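Local coordinates for protein RnfH (Haemophilus influenzae, PDB 2HJ1) that is of unknown function but belongs to the RnfH family of ubiquitin-like proteins and crystallised as a 3D domain-swapped dimer, at residues 45-48 and 49-53; 67-70 and 71-74. All coordinates share one frame; numbering follows the deposited sequence.

Contact 1 (45-48 and 49-53); sequences SGIL and SQFPE. With SO4 (sulfate ion), chain F.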
loop_
_atom_site.group_PDB
_atom_site.type_symbol
_atom_site.label_atom_id
_atom_site.label_comp_id
_atom_site.label_asym_id
_atom_site.label_seq_id
_atom_site.Cartn_x
_atom_site.Cartn_y
_atom_site.Cartn_z
ATOM N N SER B 45 6.639 -13.874 -12.193
ATOM C CA SER B 45 5.459 -14.557 -11.589
ATOM C C SER B 45 4.649 -15.423 -12.539
ATOM O O SER B 45 4.033 -16.419 -12.133
ATOM C CB SER B 45 4.543 -13.502 -10.893
ATOM O OG SER B 45 3.898 -12.696 -11.863
ATOM N N GLY B 46 4.589 -15.026 -13.805
ATOM C CA GLY B 46 3.716 -15.702 -14.768
ATOM C C GLY B 46 2.411 -14.962 -15.004
ATOM O O GLY B 46 1.610 -15.319 -15.889
ATOM N N ILE B 47 2.174 -13.918 -14.228
ATOM C CA ILE B 47 0.906 -13.165 -14.360
ATOM C C ILE B 47 0.739 -12.622 -15.800
ATOM O O ILE B 47 -0.380 -12.568 -16.323
ATOM C CB ILE B 47 0.764 -12.032 -13.310
ATOM C CG1 ILE B 47 -0.676 -11.494 -13.276
ATOM C CG2 ILE B 47 1.730 -10.833 -13.562
ATOM C CD1 ILE B 47 -0.855 -10.350 -12.362
ATOM N N LEU B 48 1.852 -12.256 -16.447
ATOM C CA LEU B 48 1.754 -11.699 -17.795
ATOM C C LEU B 48 1.372 -12.751 -18.817
ATOM O O LEU B 48 0.765 -12.407 -19.800
ATOM C CB LEU B 48 3.024 -10.965 -18.229
ATOM C CG LEU B 48 3.516 -9.898 -17.274
ATOM C CD1 LEU B 48 4.880 -9.390 -17.765
ATOM C CD2 LEU B 48 2.516 -8.774 -17.094
ATOM N N SER B 49 1.704 -14.021 -18.574
ATOM C CA SER B 49 1.188 -15.128 -19.426
ATOM C C SER B 49 -0.302 -15.417 -19.211
ATOM O O SER B 49 -1.043 -15.666 -20.173
ATOM C CB SER B 49 2.011 -16.407 -19.221
ATOM O OG SER B 49 3.392 -16.094 -19.420
ATOM N N GLN B 50 -0.756 -15.367 -17.958
ATOM C CA GLN B 50 -2.151 -15.600 -17.664
ATOM C C GLN B 50 -3.017 -14.438 -18.180
ATOM O O GLN B 50 -4.137 -14.651 -18.634
ATOM C CB GLN B 50 -2.339 -15.788 -16.153
ATOM C CG GLN B 50 -3.783 -16.153 -15.757
ATOM C CD GLN B 50 -3.914 -16.444 -14.284
ATOM O OE1 GLN B 50 -2.917 -16.446 -13.548
ATOM N NE2 GLN B 50 -5.141 -16.671 -13.833
ATOM N N PHE B 51 -2.533 -13.209 -18.070
ATOM C CA PHE B 51 -3.315 -12.066 -18.549
ATOM C C PHE B 51 -2.512 -11.264 -19.560
ATOM O O PHE B 51 -1.901 -10.274 -19.197
ATOM C CB PHE B 51 -3.700 -11.175 -17.380
ATOM C CG PHE B 51 -4.453 -11.897 -16.286
ATOM C CD1 PHE B 51 -5.813 -12.142 -16.408
ATOM C CD2 PHE B 51 -3.804 -12.316 -15.141
ATOM C CE1 PHE B 51 -6.512 -12.818 -15.389
ATOM C CE2 PHE B 51 -4.491 -12.957 -14.140
ATOM C CZ PHE B 51 -5.842 -13.200 -14.260
ATOM N N PRO B 52 -2.519 -11.692 -20.839
ATOM C CA PRO B 52 -1.677 -11.004 -21.817
ATOM C C PRO B 52 -2.137 -9.571 -22.162
ATOM O O PRO B 52 -1.373 -8.816 -22.792
ATOM C CB PRO B 52 -1.696 -11.941 -23.019
ATOM C CG PRO B 52 -2.994 -12.645 -22.945
ATOM C CD PRO B 52 -3.312 -12.784 -21.456
ATOM N N GLU B 53 -3.335 -9.179 -21.709
ATOM C CA GLU B 53 -3.770 -7.791 -21.804
ATOM C C GLU B 53 -3.028 -6.826 -20.870
ATOM O O GLU B 53 -3.111 -5.637 -21.067
ATOM C CB GLU B 53 -5.267 -7.667 -21.528
ATOM C CG GLU B 53 -5.614 -8.103 -20.070
ATOM C CD GLU B 53 -6.089 -9.563 -19.959
ATOM O OE1 GLU B 53 -7.160 -9.768 -19.360
ATOM O OE2 GLU B 53 -5.453 -10.496 -20.471
HETATM S S SO4 F . -8.548 -17.266 -15.496
HETATM O O1 SO4 F . -8.270 -18.023 -14.284
HETATM O O2 SO4 F . -7.317 -16.601 -15.934
HETATM O O3 SO4 F . -9.008 -18.167 -16.563
HETATM O O4 SO4 F . -9.649 -16.365 -15.166
#
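I47, the first residue of the short helix 47-50, meets F51, the residue just past its end; this helix follows helix 38-45 in the ubiquitin-like fold of RnfH. The link between the two helices is G46, whose positive phi ends the first helix and whose place directly before I47 makes it the N-cap position of the second. CG1 of I47 lies anti to its own backbone N (chi1 -167°), which carries the branch toward the phenyl ring, where I47 CG1 comes at a slant against the CD2 corner of F51, 3.7 Å away. Q50 CG sits over one face of the F51 ring, displaced toward the rim, and from there the extended chain runs on to the carboxamide. The backbone holds these side chains in step: F51 N donates to I47 O at 2.8 Å, and Q50 N donates to G46 O at 3.1 Å. A weaker, bent bond of 3.0 Å from S49 N shares that same G46 O, so two N-H groups converge on one carbonyl at the start of the helix. Upstream, S45 OG accepts from I47 N at 3.2 Å, an ST turn across the glycine, and the same OG is hydrogen-bonded to I42 O. Of the two buried side chains, F51 meets the rings of Y19 and F21, while I47 packs on I82 of the second subunit. A sulfate, probably from the crystallisation liquor, lies at the end of the Q50 chain, and Q50 NE2 gives its O2 an almost straight bond of 3.0 Å (173° at the hydrogen).

Contact 2 (67-70 and 71-74); sequences PIKL and TDVL
D72 folds back over K69 in a type I beta turn running from K69 to D72. The backbone bond of the turn joins D72 N to K69 O at 3.1 Å; it is fairly straight at the hydrogen, but the donor stands well above the carbonyl plane. The D72 side chain lies against that same carbonyl, its CB and CG both 3.3 Å from K69 O. With CG placed beside its own backbone N (chi1 -74°), the D72 carboxylate returns toward residues 68 and 69. There OD2 lies 3.6 Å from I68 CB, the two side chains crossing obliquely, while OD1 lies 3.7 Å from K69 CB. K69 crosses D72 at about a right angle; its chain bends at chi3 and chi4, and K69 NZ ends 4.7 Å from D72 OD1, the opposite charges near but not in contact. A water joins the D72 carboxylate to the K69 backbone: it donates to D72 OD2 at a short 2.5 Å and accepts a weak bond from K69 N. The turn belongs to the loop between strands 61-65 and 79-83, where L70, D72 and L74 make backbone hydrogen bonds to the second subunit. On that subunit I68 packs on I63 of strand 61-65, L70 on Q39 and L74 on A41, both of helix 38-45.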
loop_
_atom_site.group_PDB
_atom_site.type_symbol
_atom_site.label_atom_id
_atom_site.label_comp_id
_atom_site.label_asym_id
_atom_site.label_seq_id
_atom_site.Cartn_x
_atom_site.Cartn_y
_atom_site.Cartn_z
ATOM N N PRO B 67 4.042 -4.360 7.304
ATOM C CA PRO B 67 4.073 -3.220 8.235
ATOM C C PRO B 67 5.122 -2.197 7.784
ATOM O O PRO B 67 5.990 -2.464 6.915
ATOM C CB PRO B 67 4.480 -3.860 9.583
ATOM C CG PRO B 67 5.278 -5.089 9.207
ATOM C CD PRO B 67 4.731 -5.561 7.846
ATOM N N ILE B 68 5.030 -1.017 8.356
ATOM C CA ILE B 68 5.963 0.051 8.043
ATOM C C ILE B 68 6.476 0.588 9.395
ATOM O O ILE B 68 5.897 0.305 10.449
ATOM C CB ILE B 68 5.213 1.176 7.301
ATOM C CG1 ILE B 68 3.931 1.520 8.083
ATOM C CG2 ILE B 68 4.870 0.706 5.864
ATOM C CD1 ILE B 68 3.627 2.907 8.218
ATOM N N LYS B 69 7.518 1.395 9.361
ATOM C CA LYS B 69 7.969 2.108 10.544
ATOM C C LYS B 69 7.230 3.419 10.466
ATOM O O LYS B 69 7.066 3.986 9.368
ATOM C CB LYS B 69 9.471 2.301 10.465
ATOM C CG LYS B 69 10.193 0.964 10.178
ATOM C CD LYS B 69 11.648 1.004 10.562
ATOM C CE LYS B 69 12.476 1.738 9.526
ATOM N NZ LYS B 69 13.188 0.753 8.640
ATOM N N LEU B 70 6.723 3.884 11.589
ATOM C CA LEU B 70 6.042 5.188 11.607
ATOM C C LEU B 70 6.969 6.388 11.360
ATOM O O LEU B 70 6.523 7.520 11.218
ATOM C CB LEU B 70 5.275 5.371 12.908
ATOM C CG LEU B 70 4.211 4.303 13.161
ATOM C CD1 LEU B 70 3.421 4.664 14.430
ATOM C CD2 LEU B 70 3.311 4.053 11.957
ATOM N N THR B 71 8.267 6.115 11.297
ATOM C CA THR B 71 9.258 7.127 10.972
ATOM C C THR B 71 9.474 7.277 9.444
ATOM O O THR B 71 10.211 8.179 9.024
ATOM C CB THR B 71 10.623 6.762 11.625
ATOM O OG1 THR B 71 10.952 5.408 11.287
ATOM C CG2 THR B 71 10.528 6.882 13.136
ATOM N N ASP B 72 8.884 6.382 8.635
ATOM C CA ASP B 72 8.979 6.451 7.158
ATOM C C ASP B 72 8.467 7.798 6.626
ATOM O O ASP B 72 7.509 8.344 7.156
ATOM C CB ASP B 72 8.167 5.323 6.501
ATOM C CG ASP B 72 8.833 3.935 6.636
ATOM O OD1 ASP B 72 9.979 3.816 7.180
ATOM O OD2 ASP B 72 8.191 2.946 6.194
ATOM N N VAL B 73 9.112 8.328 5.587
ATOM C CA VAL B 73 8.750 9.653 5.027
ATOM C C VAL B 73 7.594 9.483 4.022
ATOM O O VAL B 73 7.620 8.571 3.202
ATOM C CB VAL B 73 10.006 10.399 4.430
ATOM C CG1 VAL B 73 9.622 11.633 3.627
ATOM C CG2 VAL B 73 10.938 10.834 5.561
ATOM N N LEU B 74 6.564 10.314 4.121
ATOM C CA LEU B 74 5.463 10.241 3.152
ATOM C C LEU B 74 5.810 10.909 1.826
ATOM O O LEU B 74 6.662 11.805 1.780
ATOM C CB LEU B 74 4.192 10.866 3.713
ATOM C CG LEU B 74 3.593 10.036 4.850
ATOM C CD1 LEU B 74 2.756 10.969 5.670
ATOM C CD2 LEU B 74 2.745 8.878 4.322
HETATM O O HOH W 1 9.224 0.693 6.496
#

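In the fold
Contacts 1 and 2 follow one another along the chain, on opposite sides of its centre. Their own centres are 32 Å apart and their nearest atoms about 20 Å, so neither touches the other. What they share is the second subunit of the domain-swapped dimer. Contact 1 reaches it through a hydrophobic residue of its short helix and a weak, long ion pair from E53 to R84 of that subunit; contact 2 is bound to it more extensively, by main-chain bonds and packing along the loop. The sulfate lies at contact 1 alone, and with the function unknown, neither contact can be assigned to an active site.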